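Local coordinates for protein uronate isomerase (Caulobacter crescentus, PDB 2Q01) that catalyses the isomerisation of D-glucuronate to D-fructuronate and of D-galacturonate to D-tagaturonate in pentose and glucuronate interconversion, at residues B[127-132]-B[139-144]; B[205-210]-B[324-329]; B[294-299]-B[353-358]; B[438-443]-B[456-461]. All coordinates share one frame; numbering follows the deposited sequence.

Contact 1 of 4, residues B[127-132]-B[139-144]; sequences FGFTEF and DDYFDR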
# COMPACT_ATOMS: atom_id res chain seq x y z
N PHE B 127 31.16 -17.67 -12.14
CA PHE B 127 31.69 -18.37 -13.30
C PHE B 127 32.66 -17.56 -14.16
O PHE B 127 33.45 -18.13 -14.91
CB PHE B 127 30.56 -18.90 -14.18
CG PHE B 127 29.77 -20.00 -13.55
CD1 PHE B 127 28.45 -19.79 -13.18
CD2 PHE B 127 30.35 -21.24 -13.30
CE1 PHE B 127 27.72 -20.80 -12.59
CE2 PHE B 127 29.62 -22.26 -12.71
CZ PHE B 127 28.30 -22.04 -12.35
N GLY B 128 32.58 -16.24 -14.06
CA GLY B 128 33.47 -15.36 -14.81
C GLY B 128 33.14 -15.27 -16.29
O GLY B 128 34.04 -15.18 -17.12
N PHE B 129 31.85 -15.29 -16.61
CA PHE B 129 31.39 -15.05 -17.98
C PHE B 129 31.57 -13.59 -18.37
O PHE B 129 31.52 -12.71 -17.52
CB PHE B 129 29.92 -15.45 -18.15
CG PHE B 129 29.71 -16.92 -18.35
CD1 PHE B 129 29.29 -17.72 -17.31
CD2 PHE B 129 29.92 -17.50 -19.60
CE1 PHE B 129 29.09 -19.09 -17.49
CE2 PHE B 129 29.72 -18.86 -19.79
CZ PHE B 129 29.31 -19.66 -18.73
N THR B 130 31.78 -13.35 -19.66
CA THR B 130 32.04 -12.01 -20.15
C THR B 130 31.00 -11.53 -21.17
O THR B 130 30.92 -10.34 -21.47
CB THR B 130 33.49 -11.86 -20.70
OG1 THR B 130 33.71 -10.51 -21.12
CG2 THR B 130 33.75 -12.81 -21.87
N GLU B 131 30.21 -12.47 -21.69
CA GLU B 131 29.13 -12.14 -22.63
C GLU B 131 27.77 -12.41 -22.00
O GLU B 131 27.63 -13.29 -21.16
CB GLU B 131 29.29 -12.94 -23.92
CG GLU B 131 30.55 -12.63 -24.71
CD GLU B 131 31.06 -13.83 -25.51
OE1 GLU B 131 30.24 -14.68 -25.92
OE2 GLU B 131 32.29 -13.91 -25.73
N PHE B 132 26.77 -11.63 -22.42
CA PHE B 132 25.40 -11.75 -21.91
C PHE B 132 24.71 -12.95 -22.54
O PHE B 132 24.89 -13.24 -23.73
CB PHE B 132 24.62 -10.48 -22.24
CG PHE B 132 23.44 -10.23 -21.34
CD1 PHE B 132 23.59 -9.49 -20.17
CD2 PHE B 132 22.18 -10.73 -21.67
CE1 PHE B 132 22.50 -9.25 -19.34
CE2 PHE B 132 21.09 -10.50 -20.84
CZ PHE B 132 21.25 -9.76 -19.67
N ASP B 139 24.68 -22.51 -25.86
CA ASP B 139 25.47 -23.73 -25.79
C ASP B 139 26.83 -23.51 -25.13
O ASP B 139 27.34 -24.39 -24.44
CB ASP B 139 25.64 -24.34 -27.19
CG ASP B 139 24.35 -24.97 -27.71
OD1 ASP B 139 23.84 -24.51 -28.75
OD2 ASP B 139 23.85 -25.92 -27.06
N ASP B 140 27.40 -22.33 -25.35
CA ASP B 140 28.67 -21.96 -24.74
C ASP B 140 28.53 -21.85 -23.23
O ASP B 140 29.38 -22.33 -22.50
CB ASP B 140 29.20 -20.65 -25.34
CG ASP B 140 30.55 -20.25 -24.77
OD1 ASP B 140 31.49 -21.07 -24.81
OD2 ASP B 140 30.67 -19.10 -24.28
N TYR B 141 27.43 -21.23 -22.78
CA TYR B 141 27.10 -21.14 -21.35
C TYR B 141 26.92 -22.52 -20.71
O TYR B 141 27.45 -22.76 -19.62
CB TYR B 141 25.81 -20.34 -21.14
CG TYR B 141 26.00 -18.92 -20.68
CD1 TYR B 141 26.24 -17.89 -21.60
CD2 TYR B 141 25.90 -18.58 -19.33
CE1 TYR B 141 26.40 -16.57 -21.18
CE2 TYR B 141 26.06 -17.27 -18.91
CZ TYR B 141 26.31 -16.27 -19.84
OH TYR B 141 26.46 -14.96 -19.42
N PHE B 142 26.18 -23.40 -21.38
CA PHE B 142 25.84 -24.71 -20.83
C PHE B 142 27.06 -25.54 -20.48
O PHE B 142 27.26 -25.87 -19.31
CB PHE B 142 24.92 -25.51 -21.78
CG PHE B 142 24.43 -26.81 -21.19
CD1 PHE B 142 25.04 -28.01 -21.52
CD2 PHE B 142 23.37 -26.82 -20.29
CE1 PHE B 142 24.60 -29.21 -20.97
CE2 PHE B 142 22.92 -28.02 -19.73
CZ PHE B 142 23.54 -29.21 -20.07
N ASP B 143 27.88 -25.85 -21.48
CA ASP B 143 29.01 -26.75 -21.28
C ASP B 143 30.19 -26.13 -20.52
O ASP B 143 31.00 -26.87 -19.96
CB ASP B 143 29.46 -27.43 -22.58
CG ASP B 143 29.54 -26.48 -23.76
OD1 ASP B 143 29.06 -26.85 -24.85
OD2 ASP B 143 30.07 -25.36 -23.60
N ARG B 144 30.27 -24.80 -20.48
CA ARG B 144 31.28 -24.14 -19.64
C ARG B 144 30.92 -24.16 -18.15
O ARG B 144 31.81 -24.23 -17.30
CB ARG B 144 31.58 -22.71 -20.10
CG ARG B 144 32.55 -22.64 -21.26
CD ARG B 144 33.57 -21.53 -21.06
NE ARG B 144 33.03 -20.20 -21.37
CZ ARG B 144 33.45 -19.07 -20.80
NH1 ARG B 144 32.91 -17.92 -21.16
NH2 ARG B 144 34.40 -19.10 -19.87
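Phe129 stacks face to face on Tyr141 in the loop connecting two consecutive helices, 114-126 and 138-149, where the chain folds back over the second of them. The evidence for the stack is direct: the ring centroids of Phe129 and Tyr141 lie 3.8 Å apart and their planes differ by 8°, with Phe129 CZ 3.6 Å from Tyr141 CD2. Arg144 reaches the Phe129 ring from the side away from Tyr141, its chain bending at chi2 and chi3 to bring the guanidinium beside the ring. Its NH1 comes obliquely to 3.4 Å from Phe129 CD2, and the guanidinium is turned 62° from the ring, so the two flat groups are far from parallel. Asp140 OD2 lies at the guanidinium edge of Arg144, although the charge pair Asp140 OD1 to Arg144 NE is long at 3.9 Å. The Tyr141 ring also meets Phe123 of helix 114-126 edge to face, and Phe129 is tied to the same Phe123 by a backbone hydrogen bond. Further on, the chain at Glu131 supplies a backbone acceptor for the tyrosine hydroxyl. Tyr141 OH donates to Glu131 O over 2.7 Å, with a C=O...donor angle of 161°.

Contact 2 of 4, residues B[205-210]-B[324-329]; sequences FEDERS and HGRDKG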
# COMPACT_ATOMS: atom_id res chain seq x y z
N PHE B 205 -3.88 -30.41 9.45
CA PHE B 205 -4.69 -31.58 9.08
C PHE B 205 -5.29 -31.48 7.67
O PHE B 205 -5.74 -32.48 7.10
CB PHE B 205 -5.80 -31.82 10.12
CG PHE B 205 -5.34 -32.56 11.35
CD1 PHE B 205 -4.93 -31.87 12.48
CD2 PHE B 205 -5.34 -33.95 11.38
CE1 PHE B 205 -4.52 -32.55 13.63
CE2 PHE B 205 -4.92 -34.64 12.52
CZ PHE B 205 -4.52 -33.93 13.66
N GLU B 206 -5.30 -30.27 7.10
CA GLU B 206 -5.74 -30.06 5.71
C GLU B 206 -4.62 -30.31 4.70
O GLU B 206 -4.86 -30.27 3.49
CB GLU B 206 -6.31 -28.65 5.53
CG GLU B 206 -7.72 -28.47 6.07
CD GLU B 206 -8.20 -27.03 5.98
OE1 GLU B 206 -7.58 -26.15 6.63
OE2 GLU B 206 -9.20 -26.79 5.28
N ASP B 207 -3.40 -30.54 5.19
CA ASP B 207 -2.27 -30.92 4.36
C ASP B 207 -2.51 -32.35 3.90
O ASP B 207 -2.85 -33.21 4.71
CB ASP B 207 -0.97 -30.82 5.16
CG ASP B 207 0.25 -30.54 4.30
OD1 ASP B 207 0.38 -31.14 3.21
OD2 ASP B 207 1.09 -29.72 4.73
N GLU B 208 -2.34 -32.60 2.60
CA GLU B 208 -2.64 -33.92 2.03
C GLU B 208 -1.64 -34.99 2.45
O GLU B 208 -1.98 -36.17 2.52
CB GLU B 208 -2.80 -33.86 0.50
CG GLU B 208 -1.52 -33.70 -0.32
CD GLU B 208 -0.99 -32.26 -0.37
OE1 GLU B 208 -1.74 -31.32 -0.03
OE2 GLU B 208 0.18 -32.08 -0.76
N ARG B 209 -0.41 -34.57 2.74
CA ARG B 209 0.67 -35.48 3.11
C ARG B 209 0.84 -35.60 4.63
O ARG B 209 1.86 -36.09 5.11
CB ARG B 209 1.98 -35.05 2.43
CG ARG B 209 2.40 -33.63 2.74
CD ARG B 209 3.22 -33.03 1.61
NE ARG B 209 3.33 -31.58 1.76
CZ ARG B 209 4.28 -30.96 2.46
NH1 ARG B 209 5.23 -31.65 3.09
NH2 ARG B 209 4.28 -29.64 2.54
N SER B 210 -0.19 -35.17 5.37
CA SER B 210 -0.23 -35.26 6.84
C SER B 210 -0.33 -36.67 7.45
O SER B 210 0.38 -36.94 8.42
CB SER B 210 -1.32 -34.33 7.41
OG SER B 210 -1.30 -34.31 8.82
N HIS B 324 2.19 -32.22 -11.17
CA HIS B 324 3.56 -31.96 -10.71
C HIS B 324 3.73 -31.94 -9.19
O HIS B 324 4.75 -32.39 -8.68
CB HIS B 324 4.10 -30.66 -11.31
CG HIS B 324 4.39 -30.75 -12.77
ND1 HIS B 324 3.40 -30.78 -13.73
CD2 HIS B 324 5.57 -30.81 -13.44
CE1 HIS B 324 3.95 -30.85 -14.93
NE2 HIS B 324 5.27 -30.87 -14.78
N GLY B 325 2.75 -31.39 -8.48
CA GLY B 325 2.78 -31.40 -7.02
C GLY B 325 3.06 -30.05 -6.39
O GLY B 325 2.72 -29.00 -6.96
N ARG B 326 3.66 -30.08 -5.20
CA ARG B 326 3.94 -28.87 -4.43
C ARG B 326 5.16 -28.09 -4.92
O ARG B 326 5.99 -28.62 -5.68
CB ARG B 326 4.09 -29.21 -2.95
CG ARG B 326 2.81 -29.06 -2.15
CD ARG B 326 3.08 -29.16 -0.66
NE ARG B 326 2.32 -28.17 0.12
CZ ARG B 326 1.11 -28.37 0.63
NH1 ARG B 326 0.51 -27.41 1.32
NH2 ARG B 326 0.48 -29.53 0.44
N ASP B 327 5.25 -26.82 -4.49
CA ASP B 327 6.38 -25.90 -4.77
C ASP B 327 6.72 -25.71 -6.25
O ASP B 327 7.90 -25.66 -6.62
CB ASP B 327 7.63 -26.31 -3.98
CG ASP B 327 7.47 -26.09 -2.48
OD1 ASP B 327 7.72 -27.04 -1.71
OD2 ASP B 327 7.11 -24.96 -2.08
N LYS B 328 5.70 -25.60 -7.10
CA LYS B 328 5.91 -25.46 -8.54
C LYS B 328 5.61 -24.04 -9.03
O LYS B 328 5.35 -23.83 -10.22
CB LYS B 328 5.12 -26.52 -9.32
CG LYS B 328 5.47 -27.97 -8.97
CD LYS B 328 6.95 -28.29 -9.23
CE LYS B 328 7.33 -29.65 -8.67
NZ LYS B 328 8.80 -29.86 -8.63
N GLY B 329 5.67 -23.08 -8.11
CA GLY B 329 5.51 -21.68 -8.45
C GLY B 329 4.08 -21.21 -8.58
O GLY B 329 3.80 -20.22 -9.26
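A salt-bridge network of Asp207, Glu208, Arg209 and Arg326 joins two loops: the one leading from strand 192-194 to helix 210-221, and the one between helix 318-323 and strand 332-333. Arg326 reaches across the gap, its chain bent at chi3, and places NH2 between carboxylates. The edge of its guanidinium faces Glu208. Arg326 NH2 donates to Glu208 OE2 over 2.8 Å, meeting it on the syn side but somewhat out of the carboxylate plane, and the N-H...O angle of 130° shows a bent bond. A second, weak bond runs from the same NH2 to Glu208 OE1.

Asp207 acts differently. Its OD1 is 3.2 Å from Arg326 NH2 but stands well out of the guanidinium plane, so the attraction is between charges and no N-H points at it. Arg209 NH2 lies over the guanidinium face on which the Asp207 carboxylate also stands; Arg209 NE is 3.4 Å from Arg326 CD. The two guanidinium groups are turned 62° to each other. Arg209 NH2 and Arg326 NE, 3.4 Å apart, are both donors, like charges without a hydrogen bond. Asp207 OD1 is also 3.3 Å from Arg209 NE, again out of plane, and the buried carboxylate probably offsets both charges. The arrangement is a salt-bridge network in which a type I beta turn, Asp207 to Ser210, meets a second loop of a TIM-barrel enzyme.

Contact 3 of 4, residues B[294-299]-B[353-358]; sequences EMAKMS and PRLSII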
# COMPACT_ATOMS: atom_id res chain seq x y z
N GLU B 294 1.30 -23.24 21.40
CA GLU B 294 1.89 -24.40 22.04
C GLU B 294 3.39 -24.46 21.78
O GLU B 294 4.16 -24.79 22.68
CB GLU B 294 1.19 -25.68 21.59
CG GLU B 294 1.05 -26.73 22.69
CD GLU B 294 0.13 -26.31 23.84
OE1 GLU B 294 0.50 -26.56 25.01
OE2 GLU B 294 -0.94 -25.73 23.58
N MET B 295 3.80 -24.08 20.57
CA MET B 295 5.23 -24.02 20.19
C MET B 295 5.96 -22.91 20.93
O MET B 295 7.15 -23.02 21.19
CB MET B 295 5.41 -23.82 18.68
CG MET B 295 4.95 -24.97 17.78
SD MET B 295 5.98 -26.43 17.78
CE MET B 295 5.02 -27.55 18.78
N ALA B 296 5.24 -21.84 21.25
CA ALA B 296 5.78 -20.70 21.98
C ALA B 296 5.97 -21.04 23.45
O ALA B 296 6.91 -20.56 24.08
CB ALA B 296 4.88 -19.52 21.83
N LYS B 297 5.06 -21.86 23.98
CA LYS B 297 5.16 -22.39 25.34
C LYS B 297 6.34 -23.36 25.51
O LYS B 297 6.91 -23.48 26.60
CB LYS B 297 3.85 -23.08 25.74
CG LYS B 297 2.72 -22.12 26.07
CD LYS B 297 1.58 -22.81 26.81
CE LYS B 297 0.51 -23.30 25.86
NZ LYS B 297 -0.61 -23.94 26.59
N MET B 298 6.68 -24.08 24.43
CA MET B 298 7.85 -24.95 24.42
C MET B 298 9.12 -24.12 24.31
O MET B 298 10.14 -24.46 24.91
CB MET B 298 7.78 -25.94 23.26
CG MET B 298 6.87 -27.13 23.49
SD MET B 298 6.69 -28.15 22.01
CE MET B 298 5.13 -28.95 22.36
N SER B 299 9.04 -23.03 23.54
CA SER B 299 10.16 -22.10 23.34
C SER B 299 10.57 -21.39 24.63
O SER B 299 11.72 -20.99 24.78
CB SER B 299 9.80 -21.06 22.29
OG SER B 299 9.92 -21.60 20.99
N PRO B 353 10.14 -12.35 28.91
CA PRO B 353 11.52 -12.16 28.47
C PRO B 353 12.11 -13.33 27.66
O PRO B 353 12.95 -13.11 26.79
CB PRO B 353 12.30 -12.00 29.79
CG PRO B 353 11.25 -11.68 30.83
CD PRO B 353 10.04 -12.43 30.38
N ARG B 354 11.67 -14.55 27.95
CA ARG B 354 12.26 -15.77 27.36
C ARG B 354 11.78 -16.07 25.94
O ARG B 354 12.38 -16.91 25.25
CB ARG B 354 11.99 -16.99 28.26
CG ARG B 354 12.45 -16.84 29.70
CD ARG B 354 11.80 -17.89 30.59
NE ARG B 354 10.39 -17.60 30.86
CZ ARG B 354 9.51 -18.48 31.31
NH1 ARG B 354 9.87 -19.74 31.56
NH2 ARG B 354 8.25 -18.11 31.52
N LEU B 355 10.71 -15.41 25.50
CA LEU B 355 10.13 -15.69 24.19
C LEU B 355 10.62 -14.72 23.11
O LEU B 355 10.67 -13.51 23.31
CB LEU B 355 8.60 -15.69 24.27
CG LEU B 355 7.80 -16.06 23.01
CD1 LEU B 355 8.09 -17.49 22.55
CD2 LEU B 355 6.32 -15.84 23.21
N SER B 356 10.97 -15.28 21.96
CA SER B 356 11.39 -14.50 20.81
C SER B 356 10.63 -14.96 19.57
O SER B 356 10.75 -16.12 19.15
CB SER B 356 12.90 -14.63 20.62
OG SER B 356 13.38 -13.72 19.65
N ILE B 357 9.81 -14.05 19.02
CA ILE B 357 9.04 -14.31 17.80
C ILE B 357 9.48 -13.36 16.67
O ILE B 357 9.67 -12.17 16.89
CB ILE B 357 7.51 -14.20 18.06
CG1 ILE B 357 7.08 -15.10 19.23
CG2 ILE B 357 6.70 -14.57 16.82
CD1 ILE B 357 5.62 -15.01 19.58
N ILE B 358 9.65 -13.90 15.46
CA ILE B 358 9.97 -13.09 14.29
C ILE B 358 8.84 -13.19 13.27
O ILE B 358 8.54 -14.27 12.78
CB ILE B 358 11.32 -13.51 13.64
CG1 ILE B 358 12.44 -13.52 14.68
CG2 ILE B 358 11.68 -12.57 12.49
CD1 ILE B 358 13.76 -14.05 14.16
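Leu355 CD1 makes the closest side-chain approaches of this contact, lying against one turn of helix 281-302. Leu355 CD1 is 3.6 Å from Ala296 O and also touches the methyl of that residue, at 3.9 Å from Ala296 CB. On the next turn, Ser299 CB is 4.0 Å from Leu355 CD1. The sister methyl, Leu355 CD2, is 4.2 Å from Ala296 CB, so the branched end reaches the helix with both methyls. Leu355 reaches this place with CG anti to the backbone N (chi1 -176°). No hydrogen bond crosses, and the buried surface of 144 Å² is modest.

One shell out, the fold explains the meeting. Strand 357-359, which begins just after Leu355, runs parallel to strand 305-308 in the TIM barrel, and helix 281-302 leads directly into that neighbouring strand. Ala296 also packs on Met306 of strand 305-308 and on Leu345 of helix 343-349. Leu355 continues outward to Leu349 of the same helix and to Val380 in a loop.

The hydroxyl of Ser299 is turned to other partners: OG is hydrogen-bonded to Leu304 O and to Arg239 NH2, tying this turn to the approach of strand 305-308 and to helix 228-244. On the other segment, Arg354 has its guanidinium paired with Asp352. A bound potassium ion lies about 11 Å from the Leu355 side chain.

Contact 4 of 4, residues B[438-443]-B[456-461]; sequences AFLARM and ELIVDL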
# COMPACT_ATOMS: atom_id res chain seq x y z
N ALA B 438 22.06 1.86 0.33
CA ALA B 438 21.31 2.92 -0.37
C ALA B 438 20.31 3.64 0.52
O ALA B 438 20.18 4.86 0.45
CB ALA B 438 20.61 2.33 -1.58
N PHE B 439 19.61 2.88 1.36
CA PHE B 439 18.59 3.44 2.25
C PHE B 439 19.20 4.31 3.34
O PHE B 439 18.73 5.42 3.58
CB PHE B 439 17.72 2.33 2.86
CG PHE B 439 16.75 2.83 3.89
CD1 PHE B 439 15.64 3.57 3.51
CD2 PHE B 439 16.96 2.57 5.25
CE1 PHE B 439 14.73 4.05 4.46
CE2 PHE B 439 16.06 3.04 6.20
CZ PHE B 439 14.95 3.79 5.81
N LEU B 440 20.23 3.78 4.01
CA LEU B 440 21.00 4.52 5.00
C LEU B 440 21.66 5.78 4.42
O LEU B 440 21.68 6.83 5.08
CB LEU B 440 22.07 3.61 5.61
CG LEU B 440 21.87 2.91 6.95
CD1 LEU B 440 20.41 2.80 7.35
CD2 LEU B 440 22.53 1.53 6.93
N ALA B 441 22.17 5.67 3.20
CA ALA B 441 22.77 6.80 2.47
C ALA B 441 21.79 7.94 2.22
O ALA B 441 22.18 9.10 2.27
CB ALA B 441 23.31 6.34 1.16
N ARG B 442 20.52 7.60 1.96
CA ARG B 442 19.49 8.61 1.78
C ARG B 442 19.14 9.28 3.11
O ARG B 442 18.77 10.46 3.13
CB ARG B 442 18.23 8.01 1.16
CG ARG B 442 17.57 8.93 0.15
CD ARG B 442 16.10 9.16 0.45
NE ARG B 442 15.32 7.93 0.48
CZ ARG B 442 14.12 7.82 1.04
NH1 ARG B 442 13.55 8.87 1.63
NH2 ARG B 442 13.48 6.66 1.01
N MET B 443 19.25 8.54 4.21
CA MET B 443 19.05 9.10 5.54
C MET B 443 20.16 10.09 5.87
O MET B 443 19.90 11.13 6.46
CB MET B 443 18.98 8.02 6.64
CG MET B 443 17.89 6.96 6.46
SD MET B 443 16.24 7.64 6.23
CE MET B 443 15.75 7.86 7.94
N GLU B 456 27.64 2.41 11.91
CA GLU B 456 27.32 1.44 12.95
C GLU B 456 26.19 0.52 12.50
O GLU B 456 26.28 -0.69 12.63
CB GLU B 456 26.89 2.14 14.25
CG GLU B 456 28.04 2.59 15.14
CD GLU B 456 27.55 3.16 16.47
OE1 GLU B 456 26.67 2.54 17.11
OE2 GLU B 456 28.06 4.22 16.89
N LEU B 457 25.13 1.12 11.94
CA LEU B 457 23.93 0.40 11.54
C LEU B 457 24.12 -0.60 10.42
O LEU B 457 23.56 -1.69 10.48
CB LEU B 457 22.79 1.36 11.18
CG LEU B 457 21.96 1.72 12.40
CD1 LEU B 457 21.06 2.90 12.13
CD2 LEU B 457 21.15 0.52 12.85
N ILE B 458 24.91 -0.24 9.42
CA ILE B 458 25.15 -1.14 8.29
C ILE B 458 25.81 -2.46 8.74
O ILE B 458 25.42 -3.53 8.28
CB ILE B 458 25.90 -0.42 7.12
CG1 ILE B 458 25.80 -1.23 5.82
CG2 ILE B 458 27.35 -0.11 7.47
CD1 ILE B 458 24.48 -1.18 5.16
N VAL B 459 26.76 -2.38 9.67
CA VAL B 459 27.46 -3.54 10.20
C VAL B 459 26.55 -4.38 11.11
O VAL B 459 26.61 -5.61 11.08
CB VAL B 459 28.78 -3.13 10.93
CG1 VAL B 459 29.57 -4.35 11.41
CG2 VAL B 459 29.65 -2.30 10.00
N ASP B 460 25.71 -3.70 11.89
CA ASP B 460 24.73 -4.36 12.76
C ASP B 460 23.72 -5.14 11.94
O ASP B 460 23.58 -6.36 12.11
CB ASP B 460 24.01 -3.34 13.65
CG ASP B 460 24.75 -3.06 14.94
OD1 ASP B 460 25.65 -3.84 15.32
OD2 ASP B 460 24.41 -2.05 15.60
N LEU B 461 23.06 -4.43 11.02
CA LEU B 461 22.09 -5.01 10.09
C LEU B 461 22.60 -6.23 9.32
O LEU B 461 21.87 -7.19 9.11
CB LEU B 461 21.62 -3.94 9.09
CG LEU B 461 20.35 -3.11 9.33
CD1 LEU B 461 20.09 -2.75 10.79
CD2 LEU B 461 20.35 -1.85 8.45
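Leu440 points from helix 425-445 toward Leu457, Ile458 and Leu461 of helix 451-469, and every touch within 4.5 Å between 438-443 and 456-461 is made by one of its methyls. Its CB starts the reach across the gap, but neither CB nor CG comes that close to the other helix; they serve as the stalk. At CG the chain forks. CD1 stays on the side of its own helix, where Leu440 CD1 lies 4.0 Å from Phe439 CD2. The other branch, CD2, makes the crossing: it is 3.8 Å from Ile458 CD1, and the backbone and branch point of Ile458 are almost as near, with Ile458 N and Ile458 CB each 3.9 Å from Leu440 CD2. Leu457 CB and Leu461 CD2 close in more loosely, each 4.3 Å from Leu440 CD2.

Leu440 has chi1 at -98° and chi2 at 20°, away from the usual staggered values, whereas Ile458 keeps CG1 anti to its N, which places its CD1 near Leu440 CD2.

All four side chains are buried. Leu440 is also met by Leu28 of helix 19-30, Leu461 by Arg400 of helix 393-407, and Leu457 by Arg111 of the third subunit. The axes of the short helix segments approach to 10.8 Å, with Leu440 CD2 occupying the interface between them. Their N-to-C directions differ by 159°, the arrangement of an antiparallel helical hairpin.

From the N terminus, contact 1 comes first and closes a short loop: six residues separate 127-132 from 139-144, joining the end of helix 114-126 to helix 138-149. Contact 2 then opens at 205-210 and closes 114 residues later at 324-329. Contact 3 crosses it, because helix segment 294-299 falls within that span while its partner 353-358 lies beyond it; contact 2 joins two loops, and contact 3 sets helix 281-302 against the chain entering strand 357-359. Contact 4 follows, pairing neighbouring helices 425-445 and 451-469 near the C terminus. Contacts 1 and 3 lie on opposite sides of the chain's centre, as do contacts 2 and 4, and no two contacts touch.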